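Local structure of tRNA (guanine(26)-N(2))-dimethyltransferase (Pyrococcus horikoshii, 2DUL) at residues A237-G240 against D241-L244; S142-E145 against F146-T149; R176-L179 against R180-A184; N122-M125 against A126-R130; L219-K223 against D224-R228. The protein dimethylates the exocyclic N2 of guanine 26 in a number of tRNAs, drawing both methyl groups from S-adenosyl-L-methionine. All coordinates share one frame; numbering follows the deposited sequence.

Interaction 1 (A237-G240 against D241-L244); sequences ARKG and DETL
Asp241 takes up the first helical bond between the two halves of this short helix, its N donating to Ala237 O at 2.8 Å. Its side chain turns back along the same carbonyl: chi1 of -64° sets CG beside the backbone N, and Asp241 CG comes to 3.3 Å from Ala237 O. No bond joins the carboxylate to that oxygen, since both are acceptors. Glu242 repeats the pattern one residue on, with N bonded to Arg238 O and Glu242 CG lying 3.1 Å from that oxygen. Beyond CG the chain is extended, and Glu242 OE1 passes 3.7 Å from Lys239 CA. The lysine amine itself reaches back to Asp235 O, before the helix.

These are i to i+4 bonds of an alpha-helix, residues 237-244, which follows strand 226-235 of the central sheet.

Thr243 adds a side-chain bond to the ladder. Lys239 O accepts from Thr243 N at 3.1 Å and from Thr243 OG1 at 2.7 Å, the two donors coming from opposite faces of the carbonyl plane. The torsion chi1, -62°, sets OG1 beside the backbone N, facing back to Lys239 O. OG1 spends its proton on Lys239 O and remains an acceptor for Ile215 N, which ties this buried hydroxyl to strand 213-223. Thr243 also rests on Ala205 of helix 192-209. At Leu244 the backbone N meets Gly240 O at 3.0 Å with an N-H...O angle of 166°, while Leu244 CG lies 3.5 Å from the same oxygen and the side chain packs on Ala209.

Interaction 2 (S142-E145 against F146-T149); sequences SPME and FLDT
Glu145 and Phe146, neighbours in sequence, lay their side chains side by side and pointing the same way. The glutamate CG sits over one face of the phenyl ring, 3.4 Å from its centroid and 19° off the normal, which meets the geometry of a CH-pi contact. Further out, the carboxylate is stacked on the ring with the planes 27° apart, and Glu145 OE2 is 3.5 Å from Phe146 CE2. A chi1 of 68° turns Glu145 CG between its own N and carbonyl carbon, the setting that brings the chain over the ring. On another side of the turn, Met144 bends at chi2 and chi3, so that CE reaches Leu147 CD2 at 3.8 Å.

The backbone beneath is held by Pro143 O, which accepts from Phe146 N at 3.0 Å and, weakly, from Leu147 N. Two waters bridge the next positions: one links Met144 O to Asp148 N, the other Glu145 O to Thr149 N, in place of direct i to i+4 bonds. Ahead of them, Ser142 OG accepts from Met144 N at 3.2 Å.

Outside this turn, Phe146 packs on Ala121 and Met125, and Leu147 on Leu160. The serine bond caps a loosely wound, hydrated first turn of helix 144-153, whose Phe146 lies beside Asp120 and Ala121, predicted S-adenosyl-L-methionine-binding residues of the class I methyltransferase fold.

Interaction 3 (R176-L179 against R180-A184); sequences RACL and RKYLA
Cys178 O accepts from Tyr182 N at 2.8 Å, the shortest hydrogen bond in this C-terminal turn of helix 175-182. The preceding alpha-helical bonds are regular: Arg180 N to Arg176 O, and Lys181 N to Ala177 O with an N-H...O angle of 165°. The helix then breaks at Leu183, which takes a positive phi of 48°; its N still reaches Leu179 O, but only through a weak bond.

Side chains meet at spacings of three and four residues. Arg180 folds back over the preceding turn because its chain bends at chi3 (-52°), setting the guanidinium with one face over Ala177 CA, 3.4 Å above the plane. Arg180 NH2 also comes to 4.0 Å from Ala177 CB. On the buried flank, Cys178 and Tyr182 form a sulfur-aromatic contact: Cys178 SG approaches the ring obliquely, with Tyr182 CD2 as its near atom at 4.1 Å. With SG anti to the backbone N (chi1 -170°), the thiol is carried forward along the helix toward that ring and Ala184.

The tyrosine also touches Pro169 of helix 167-170 and Ile199 of helix 192-209. Arg206 of that latter helix donates to Tyr182 O and Leu183 O, where helix 175-182 ends. Past the break, the backbone returns beside the first segment, and Leu179 CD1 lies 3.2 Å from Ala184 O.

Interaction 4 (N122-M125 against A126-R130); sequences NRLM and AERHR
Charge pairs Arg123 with Glu127, one helical turn apart. Glu127 OE2 stands over a face of the guanidinium, 3.5 Å from Arg123 NH1, with the two planes 53° apart. OE2 lies well out of the guanidinium plane, so no N-H points at it and the attraction is between charges alone. A stronger partner of NH1 is Asp119, just ahead of the helix. The extended arginine chain, with CG anti to its backbone N (chi1 -174°), brings one guanidinium face under Glu127 OE2.

Backbone hydrogen bonds define the helix and its end. Ala126 N binds Asn122 O at 3.0 Å, and Glu127 N binds Arg123 O at 3.1 Å. Arg128 N meets Leu124 O and adds a weak bond to Met125 O. Glu127 N likewise has a weak second acceptor in Leu124 O. These weak i to i+3 bonds accompany the last turn before Arg128 leaves helical angles with a psi of 72°.

Van der Waals contacts include a close approach of Glu127 CG to Arg123 O, 2.9 Å, and Ala126 CB lies 3.2 Å from Asn122 O. Leu124 and Glu127 cross at about a right angle. Leu124 and Met125 also pack on Leu52 of the parallel core of the sheet.

Helix 121-127 follows strand 113-118, with Asp120 just before it and Ala121 its first residue; both are predicted to bind S-adenosyl-L-methionine. Asp120 OD1 accepts from Asn122 N, consistent with a helix start at the cofactor site of a Rossmann-like class I methyltransferase.

Interaction 5 (L219-K223 against D224-R228); sequences LAYYK and DHYFR
Ala220 approaches Arg228 through its backbone, Ala220 CA lying 3.1 Å from Arg228 O in a CA-H...O contact. At Tyr221 the pairing becomes regular: its N donates to Arg228 O and its O accepts from Arg228 N at 3.0 Å, an antiparallel hydrogen-bonded pair. The two side chains run side by side on one face of the sheet, Arg228 CB standing over the tyrosine ring 3.8 Å from its centroid and 18° off the normal. A water links Tyr221 OH at 2.7 Å to Arg228 NE, in the guanidinium plane. The outer nitrogens of Arg228 have other neighbours: NH1 forms a salt bridge to Asp136, while NH2 lies close to Arg61, predicted to bind S-adenosyl-L-methionine. Tyr226 OH meets the edge of the Tyr221 ring.

This is a beta hairpin, strands 213-223 and 226-235, turning through Asp224 and His225, both with positive phi; strand 213-223 is the outermost strand at this end of the central sheet.

Tyr222 faces the other side, in a non-hydrogen-bonded pair with Phe227. Its edge is directed at the Phe227 face in a T-shaped stack, centroids 5.1 Å apart and planes at 61°. Chi1 of 169°, with CG anti to the backbone N, carries the ring toward the turn, where Tyr222 OH accepts a weak bond from His225 N at 2.9 Å. Lys223 points to the same side of the sheet as Tyr221: Lys223 N donates to Tyr226 O at 3.1 Å, and CB lies over the Tyr226 ring, 4.2 Å from its centroid.

Interactions 2 and 4 join directly, Asn122 ND2 lying 2.9 Å from Glu145 O, probably a hydrogen bond, and Thr149 CG2 touching Met125 CB at 3.5 Å; their centres are about 13 Å apart. Both border Asp120 and Ala121, predicted S-adenosyl-L-methionine ligands. Interaction 2 also meets interaction 3, where Met144 CG packs 3.6 Å from Tyr182 CE1. The hairpin of interaction 5 stays about 7 Å from interactions 2 and 3 at the nearest atoms, yet Arg228 brings it next to Arg61, another predicted cofactor ligand. Interaction 1, about 11 Å or more from every other contact, lies away from these sites; helix 192-209 packs against it and against interactions 2, 3 and 5.

Interaction 1 (A237-G240 against D241-L244)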
# COMPACT_ATOMS: atom_id res chain seq x y z
N ALA A 237 -5.72 -5.29 -23.14
CA ALA A 237 -4.77 -6.40 -23.22
C ALA A 237 -3.35 -5.88 -23.37
O ALA A 237 -2.43 -6.36 -22.70
CB ALA A 237 -5.13 -7.31 -24.40
N ARG A 238 -3.17 -4.89 -24.25
CA ARG A 238 -1.87 -4.30 -24.50
C ARG A 238 -1.34 -3.67 -23.21
O ARG A 238 -0.15 -3.72 -22.93
CB ARG A 238 -1.96 -3.21 -25.57
CG ARG A 238 -2.78 -3.57 -26.82
CD ARG A 238 -4.27 -3.84 -26.52
NE ARG A 238 -4.81 -3.00 -25.44
CZ ARG A 238 -4.82 -1.68 -25.44
NH1 ARG A 238 -5.33 -1.02 -24.41
NH2 ARG A 238 -4.32 -1.00 -26.47
N LYS A 239 -2.24 -3.05 -22.45
CA LYS A 239 -1.86 -2.42 -21.19
C LYS A 239 -1.43 -3.51 -20.20
O LYS A 239 -0.54 -3.30 -19.38
CB LYS A 239 -3.03 -1.60 -20.66
CG LYS A 239 -3.38 -0.44 -21.58
CD LYS A 239 -4.59 0.35 -21.13
CE LYS A 239 -4.91 1.47 -22.12
NZ LYS A 239 -6.20 2.15 -21.80
N GLY A 240 -2.07 -4.67 -20.30
CA GLY A 240 -1.71 -5.78 -19.45
C GLY A 240 -0.32 -6.24 -19.85
O GLY A 240 0.53 -6.49 -19.00
N ASP A 241 -0.07 -6.32 -21.16
CA ASP A 241 1.24 -6.74 -21.65
C ASP A 241 2.35 -5.81 -21.17
O ASP A 241 3.40 -6.27 -20.72
CB ASP A 241 1.26 -6.79 -23.19
CG ASP A 241 0.32 -7.83 -23.77
OD1 ASP A 241 0.06 -8.85 -23.09
OD2 ASP A 241 -0.14 -7.64 -24.92
N GLU A 242 2.13 -4.51 -21.28
CA GLU A 242 3.13 -3.52 -20.87
C GLU A 242 3.38 -3.58 -19.37
O GLU A 242 4.49 -3.31 -18.90
CB GLU A 242 2.67 -2.11 -21.26
CG GLU A 242 2.43 -1.95 -22.75
CD GLU A 242 1.83 -0.60 -23.11
OE1 GLU A 242 0.77 -0.25 -22.55
OE2 GLU A 242 2.42 0.10 -23.95
N THR A 243 2.35 -3.94 -18.61
CA THR A 243 2.48 -4.05 -17.16
C THR A 243 3.37 -5.24 -16.82
O THR A 243 4.28 -5.12 -16.01
CB THR A 243 1.09 -4.20 -16.50
OG1 THR A 243 0.31 -3.04 -16.79
CG2 THR A 243 1.22 -4.36 -14.98
N LEU A 244 3.11 -6.39 -17.45
CA LEU A 244 3.92 -7.57 -17.19
C LEU A 244 5.38 -7.31 -17.59
O LEU A 244 6.30 -7.91 -17.03
CB LEU A 244 3.37 -8.79 -17.93
CG LEU A 244 2.00 -9.32 -17.48
CD1 LEU A 244 1.65 -10.57 -18.28
CD2 LEU A 244 2.03 -9.64 -15.99

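Interaction 2 (S142-E145 against F146-T149)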
# COMPACT_ATOMS: atom_id res chain seq x y z
N SER A 142 -2.72 -11.35 5.39
CA SER A 142 -2.63 -11.39 3.93
C SER A 142 -3.94 -11.05 3.20
O SER A 142 -5.02 -11.43 3.63
CB SER A 142 -2.16 -12.78 3.48
OG SER A 142 -2.11 -12.88 2.07
N PRO A 143 -3.84 -10.31 2.09
CA PRO A 143 -5.03 -9.93 1.31
C PRO A 143 -5.22 -10.87 0.12
O PRO A 143 -6.15 -10.70 -0.67
CB PRO A 143 -4.67 -8.53 0.84
CG PRO A 143 -3.20 -8.70 0.50
CD PRO A 143 -2.66 -9.53 1.66
N MET A 144 -4.34 -11.86 0.01
CA MET A 144 -4.38 -12.78 -1.12
C MET A 144 -5.64 -13.60 -1.33
O MET A 144 -5.98 -13.92 -2.46
CB MET A 144 -3.14 -13.68 -1.09
CG MET A 144 -1.83 -12.91 -1.24
SD MET A 144 -1.87 -11.82 -2.71
CE MET A 144 -2.10 -13.04 -4.07
N GLU A 145 -6.36 -13.94 -0.26
CA GLU A 145 -7.59 -14.71 -0.45
C GLU A 145 -8.71 -13.83 -1.02
O GLU A 145 -9.75 -14.34 -1.43
CB GLU A 145 -8.04 -15.33 0.88
CG GLU A 145 -8.52 -14.33 1.91
CD GLU A 145 -8.77 -14.96 3.27
OE1 GLU A 145 -9.55 -15.94 3.34
OE2 GLU A 145 -8.19 -14.48 4.27
N PHE A 146 -8.49 -12.51 -1.07
CA PHE A 146 -9.49 -11.57 -1.57
C PHE A 146 -9.09 -10.81 -2.84
O PHE A 146 -9.93 -10.15 -3.46
CB PHE A 146 -9.83 -10.53 -0.50
CG PHE A 146 -10.26 -11.11 0.82
CD1 PHE A 146 -11.51 -11.72 0.95
CD2 PHE A 146 -9.43 -11.06 1.93
CE1 PHE A 146 -11.92 -12.27 2.17
CE2 PHE A 146 -9.82 -11.60 3.16
CZ PHE A 146 -11.07 -12.21 3.28
N LEU A 147 -7.82 -10.89 -3.21
CA LEU A 147 -7.31 -10.15 -4.36
C LEU A 147 -7.95 -10.41 -5.71
O LEU A 147 -8.28 -9.46 -6.44
CB LEU A 147 -5.80 -10.35 -4.49
CG LEU A 147 -5.16 -9.63 -5.68
CD1 LEU A 147 -5.29 -8.12 -5.51
CD2 LEU A 147 -3.69 -10.03 -5.81
N ASP A 148 -8.11 -11.68 -6.08
CA ASP A 148 -8.68 -11.98 -7.39
C ASP A 148 -10.10 -11.45 -7.54
O ASP A 148 -10.45 -10.89 -8.59
CB ASP A 148 -8.66 -13.49 -7.66
CG ASP A 148 -8.97 -13.81 -9.11
OD1 ASP A 148 -8.20 -13.35 -9.99
OD2 ASP A 148 -9.97 -14.50 -9.38
N THR A 149 -10.91 -11.59 -6.51
CA THR A 149 -12.29 -11.10 -6.58
C THR A 149 -12.32 -9.57 -6.60
O THR A 149 -13.14 -8.97 -7.29
CB THR A 149 -13.13 -11.64 -5.41
OG1 THR A 149 -13.05 -13.07 -5.38
CG2 THR A 149 -14.61 -11.24 -5.58
O HOH W 1 -7.80 -14.14 -4.45
O HOH W 2 -10.63 -13.45 -4.15

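Interaction 3 (R176-L179 against R180-A184)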
# COMPACT_ATOMS: atom_id res chain seq x y z
N ARG A 176 8.81 -20.13 2.55
CA ARG A 176 7.84 -21.08 2.01
C ARG A 176 6.45 -20.47 1.96
O ARG A 176 5.71 -20.65 0.99
CB ARG A 176 7.83 -22.37 2.83
CG ARG A 176 9.19 -23.03 2.87
CD ARG A 176 9.11 -24.51 3.15
NE ARG A 176 10.44 -25.10 3.18
CZ ARG A 176 10.70 -26.39 3.06
NH1 ARG A 176 9.71 -27.26 2.88
NH2 ARG A 176 11.96 -26.82 3.11
N ALA A 177 6.09 -19.73 3.00
CA ALA A 177 4.79 -19.08 3.05
C ALA A 177 4.71 -18.01 1.96
O ALA A 177 3.65 -17.79 1.37
CB ALA A 177 4.56 -18.45 4.42
N CYS A 178 5.83 -17.34 1.69
CA CYS A 178 5.84 -16.29 0.67
C CYS A 178 5.60 -16.92 -0.70
O CYS A 178 4.89 -16.35 -1.52
CB CYS A 178 7.17 -15.52 0.67
SG CYS A 178 7.12 -14.01 -0.37
N LEU A 179 6.19 -18.09 -0.94
CA LEU A 179 6.00 -18.77 -2.21
C LEU A 179 4.53 -19.15 -2.38
O LEU A 179 3.95 -18.98 -3.46
CB LEU A 179 6.86 -20.04 -2.28
CG LEU A 179 8.17 -20.00 -3.06
CD1 LEU A 179 9.07 -18.90 -2.53
CD2 LEU A 179 8.86 -21.36 -2.97
N ARG A 180 3.93 -19.66 -1.31
CA ARG A 180 2.53 -20.07 -1.36
C ARG A 180 1.55 -18.91 -1.54
O ARG A 180 0.63 -18.99 -2.35
CB ARG A 180 2.13 -20.83 -0.09
CG ARG A 180 2.86 -22.16 0.14
CD ARG A 180 2.05 -23.08 1.07
NE ARG A 180 1.67 -22.40 2.30
CZ ARG A 180 2.48 -22.18 3.33
NH1 ARG A 180 3.74 -22.59 3.29
NH2 ARG A 180 2.04 -21.52 4.40
N LYS A 181 1.74 -17.84 -0.78
CA LYS A 181 0.84 -16.69 -0.84
C LYS A 181 1.07 -15.70 -1.98
O LYS A 181 0.12 -15.27 -2.64
CB LYS A 181 0.88 -15.93 0.49
CG LYS A 181 0.52 -16.76 1.71
CD LYS A 181 0.70 -15.97 3.00
CE LYS A 181 0.55 -16.86 4.23
NZ LYS A 181 -0.84 -17.39 4.36
N TYR A 182 2.34 -15.35 -2.20
CA TYR A 182 2.70 -14.37 -3.21
C TYR A 182 3.37 -14.89 -4.47
O TYR A 182 3.67 -14.10 -5.37
CB TYR A 182 3.58 -13.30 -2.56
CG TYR A 182 2.88 -12.60 -1.43
CD1 TYR A 182 1.92 -11.63 -1.68
CD2 TYR A 182 3.12 -12.96 -0.10
CE1 TYR A 182 1.21 -11.02 -0.65
CE2 TYR A 182 2.41 -12.36 0.95
CZ TYR A 182 1.46 -11.39 0.66
OH TYR A 182 0.74 -10.80 1.67
N LEU A 183 3.60 -16.19 -4.54
CA LEU A 183 4.24 -16.81 -5.69
C LEU A 183 5.51 -16.04 -6.10
O LEU A 183 5.71 -15.69 -7.27
CB LEU A 183 3.25 -16.88 -6.86
CG LEU A 183 2.02 -17.76 -6.59
CD1 LEU A 183 1.04 -17.69 -7.76
CD2 LEU A 183 2.47 -19.21 -6.35
N ALA A 184 6.36 -15.78 -5.11
CA ALA A 184 7.61 -15.05 -5.34
C ALA A 184 8.63 -15.45 -4.27
O ALA A 184 8.25 -15.83 -3.16
CB ALA A 184 7.36 -13.54 -5.28

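Interaction 4 (N122-M125 against A126-R130)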
# COMPACT_ATOMS: atom_id res chain seq x y z
N ASN A 122 -15.52 -11.78 -0.16
CA ASN A 122 -15.48 -12.39 -1.49
C ASN A 122 -16.88 -12.54 -2.07
O ASN A 122 -17.08 -12.39 -3.28
CB ASN A 122 -14.81 -13.77 -1.45
CG ASN A 122 -13.29 -13.69 -1.59
OD1 ASN A 122 -12.77 -12.85 -2.33
ND2 ASN A 122 -12.58 -14.57 -0.89
N ARG A 123 -17.87 -12.83 -1.23
CA ARG A 123 -19.23 -12.98 -1.71
C ARG A 123 -19.79 -11.62 -2.11
O ARG A 123 -20.41 -11.49 -3.17
CB ARG A 123 -20.11 -13.63 -0.63
CG ARG A 123 -21.53 -13.95 -1.11
CD ARG A 123 -22.22 -14.89 -0.12
NE ARG A 123 -23.61 -15.17 -0.49
CZ ARG A 123 -24.62 -14.33 -0.31
NH1 ARG A 123 -24.40 -13.14 0.22
NH2 ARG A 123 -25.85 -14.68 -0.67
N LEU A 124 -19.56 -10.61 -1.28
CA LEU A 124 -20.04 -9.27 -1.61
C LEU A 124 -19.42 -8.75 -2.92
O LEU A 124 -20.12 -8.26 -3.80
CB LEU A 124 -19.74 -8.28 -0.47
CG LEU A 124 -20.13 -6.82 -0.75
CD1 LEU A 124 -21.61 -6.72 -1.11
CD2 LEU A 124 -19.82 -5.99 0.48
N MET A 125 -18.10 -8.87 -3.05
CA MET A 125 -17.43 -8.39 -4.26
C MET A 125 -17.84 -9.17 -5.51
O MET A 125 -17.87 -8.61 -6.61
CB MET A 125 -15.90 -8.42 -4.06
CG MET A 125 -15.42 -7.42 -3.02
SD MET A 125 -13.63 -7.24 -2.96
CE MET A 125 -13.14 -8.85 -2.25
N ALA A 126 -18.15 -10.45 -5.34
CA ALA A 126 -18.59 -11.27 -6.48
C ALA A 126 -19.97 -10.80 -6.94
O ALA A 126 -20.31 -10.88 -8.12
CB ALA A 126 -18.66 -12.74 -6.07
N GLU A 127 -20.77 -10.31 -5.99
CA GLU A 127 -22.10 -9.80 -6.30
C GLU A 127 -22.03 -8.44 -7.00
O GLU A 127 -22.89 -8.10 -7.81
CB GLU A 127 -22.93 -9.68 -5.02
CG GLU A 127 -23.10 -11.00 -4.26
CD GLU A 127 -23.99 -10.89 -3.04
OE1 GLU A 127 -23.75 -10.00 -2.19
OE2 GLU A 127 -24.94 -11.70 -2.92
N ARG A 128 -20.99 -7.66 -6.69
CA ARG A 128 -20.81 -6.33 -7.27
C ARG A 128 -19.67 -6.34 -8.30
O ARG A 128 -18.59 -5.80 -8.06
CB ARG A 128 -20.49 -5.32 -6.16
CG ARG A 128 -21.56 -5.15 -5.09
CD ARG A 128 -22.75 -4.33 -5.58
NE ARG A 128 -23.74 -5.13 -6.29
CZ ARG A 128 -24.12 -4.93 -7.54
NH1 ARG A 128 -23.59 -3.94 -8.25
NH2 ARG A 128 -25.03 -5.71 -8.10
N HIS A 129 -19.94 -6.96 -9.44
CA HIS A 129 -18.96 -7.08 -10.52
C HIS A 129 -18.75 -5.75 -11.23
O HIS A 129 -19.72 -5.08 -11.60
CB HIS A 129 -19.46 -8.14 -11.51
CG HIS A 129 -18.50 -8.45 -12.62
ND1 HIS A 129 -17.26 -9.00 -12.39
CD2 HIS A 129 -18.60 -8.30 -13.96
CE1 HIS A 129 -16.64 -9.17 -13.54
NE2 HIS A 129 -17.43 -8.76 -14.51
N ARG A 130 -17.49 -5.36 -11.42
CA ARG A 130 -17.15 -4.10 -12.10
C ARG A 130 -18.05 -2.98 -11.59
O ARG A 130 -18.73 -2.31 -12.38
CB ARG A 130 -17.33 -4.27 -13.61
CG ARG A 130 -16.46 -5.36 -14.22
CD ARG A 130 -14.98 -5.05 -14.02
NE ARG A 130 -14.14 -6.18 -14.41
CZ ARG A 130 -12.90 -6.35 -13.99
NH1 ARG A 130 -12.20 -7.41 -14.39
NH2 ARG A 130 -12.35 -5.47 -13.15

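Interaction 5 (L219-K223 against D224-R228)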
# COMPACT_ATOMS: atom_id res chain seq x y z
N LEU A 219 0.73 4.89 -5.42
CA LEU A 219 1.57 5.03 -4.24
C LEU A 219 1.69 3.69 -3.54
O LEU A 219 0.69 3.04 -3.26
CB LEU A 219 0.97 6.05 -3.27
CG LEU A 219 1.59 6.11 -1.88
CD1 LEU A 219 3.04 6.57 -1.99
CD2 LEU A 219 0.80 7.06 -1.00
N ALA A 220 2.93 3.28 -3.27
CA ALA A 220 3.17 2.02 -2.56
C ALA A 220 4.28 2.32 -1.58
O ALA A 220 5.28 2.94 -1.93
CB ALA A 220 3.59 0.93 -3.53
N TYR A 221 4.10 1.89 -0.34
CA TYR A 221 5.10 2.17 0.68
C TYR A 221 5.07 1.16 1.82
O TYR A 221 4.18 0.33 1.91
CB TYR A 221 4.86 3.58 1.23
CG TYR A 221 3.55 3.76 1.98
CD1 TYR A 221 3.47 3.50 3.35
CD2 TYR A 221 2.40 4.18 1.32
CE1 TYR A 221 2.28 3.65 4.04
CE2 TYR A 221 1.19 4.33 2.01
CZ TYR A 221 1.14 4.07 3.37
OH TYR A 221 -0.04 4.21 4.07
N TYR A 222 6.09 1.25 2.67
CA TYR A 222 6.22 0.39 3.84
C TYR A 222 6.16 1.29 5.07
O TYR A 222 6.71 2.39 5.06
CB TYR A 222 7.56 -0.35 3.82
CG TYR A 222 7.86 -1.05 5.12
CD1 TYR A 222 7.30 -2.29 5.42
CD2 TYR A 222 8.67 -0.44 6.08
CE1 TYR A 222 7.52 -2.90 6.64
CE2 TYR A 222 8.90 -1.04 7.32
CZ TYR A 222 8.32 -2.28 7.59
OH TYR A 222 8.53 -2.88 8.80
N LYS A 223 5.51 0.81 6.12
CA LYS A 223 5.41 1.58 7.36
C LYS A 223 5.06 0.71 8.55
O LYS A 223 4.04 0.03 8.56
CB LYS A 223 4.36 2.69 7.22
CG LYS A 223 4.29 3.64 8.42
CD LYS A 223 5.53 4.52 8.48
CE LYS A 223 5.39 5.62 9.53
NZ LYS A 223 5.40 5.09 10.92
N ASP A 224 5.94 0.73 9.55
CA ASP A 224 5.74 -0.02 10.78
C ASP A 224 5.18 -1.43 10.58
O ASP A 224 4.10 -1.76 11.06
CB ASP A 224 4.82 0.76 11.72
CG ASP A 224 4.95 0.33 13.16
OD1 ASP A 224 4.11 0.73 14.00
OD2 ASP A 224 5.91 -0.42 13.47
N HIS A 225 5.93 -2.24 9.85
CA HIS A 225 5.57 -3.63 9.60
C HIS A 225 4.32 -3.92 8.79
O HIS A 225 3.69 -4.97 8.96
CB HIS A 225 5.53 -4.37 10.93
CG HIS A 225 6.82 -4.32 11.68
ND1 HIS A 225 8.01 -4.77 11.14
CD2 HIS A 225 7.13 -3.84 12.91
CE1 HIS A 225 8.99 -4.57 12.01
NE2 HIS A 225 8.48 -4.01 13.09
N TYR A 226 3.92 -2.99 7.92
CA TYR A 226 2.79 -3.24 7.06
C TYR A 226 3.11 -2.67 5.68
O TYR A 226 3.79 -1.66 5.56
CB TYR A 226 1.48 -2.67 7.65
CG TYR A 226 1.24 -1.18 7.55
CD1 TYR A 226 0.96 -0.58 6.32
CD2 TYR A 226 1.20 -0.39 8.70
CE1 TYR A 226 0.65 0.78 6.24
CE2 TYR A 226 0.90 0.97 8.63
CZ TYR A 226 0.62 1.55 7.40
OH TYR A 226 0.29 2.89 7.32
N PHE A 227 2.65 -3.37 4.65
CA PHE A 227 2.90 -2.96 3.28
C PHE A 227 1.61 -2.44 2.67
O PHE A 227 0.55 -3.04 2.83
CB PHE A 227 3.43 -4.15 2.49
CG PHE A 227 4.65 -4.78 3.11
CD1 PHE A 227 4.55 -5.55 4.27
CD2 PHE A 227 5.91 -4.59 2.55
CE1 PHE A 227 5.68 -6.12 4.86
CE2 PHE A 227 7.05 -5.15 3.13
CZ PHE A 227 6.93 -5.92 4.29
N ARG A 228 1.72 -1.32 1.96
CA ARG A 228 0.58 -0.65 1.35
C ARG A 228 0.79 -0.40 -0.14
O ARG A 228 1.85 0.05 -0.56
CB ARG A 228 0.37 0.71 2.03
CG ARG A 228 -0.94 0.90 2.77
CD ARG A 228 -2.15 0.77 1.87
NE ARG A 228 -3.31 1.48 2.41
CZ ARG A 228 -4.57 1.18 2.14
NH1 ARG A 228 -4.86 0.16 1.34
NH2 ARG A 228 -5.55 1.90 2.67
O HOH W 3 -2.71 3.97 3.74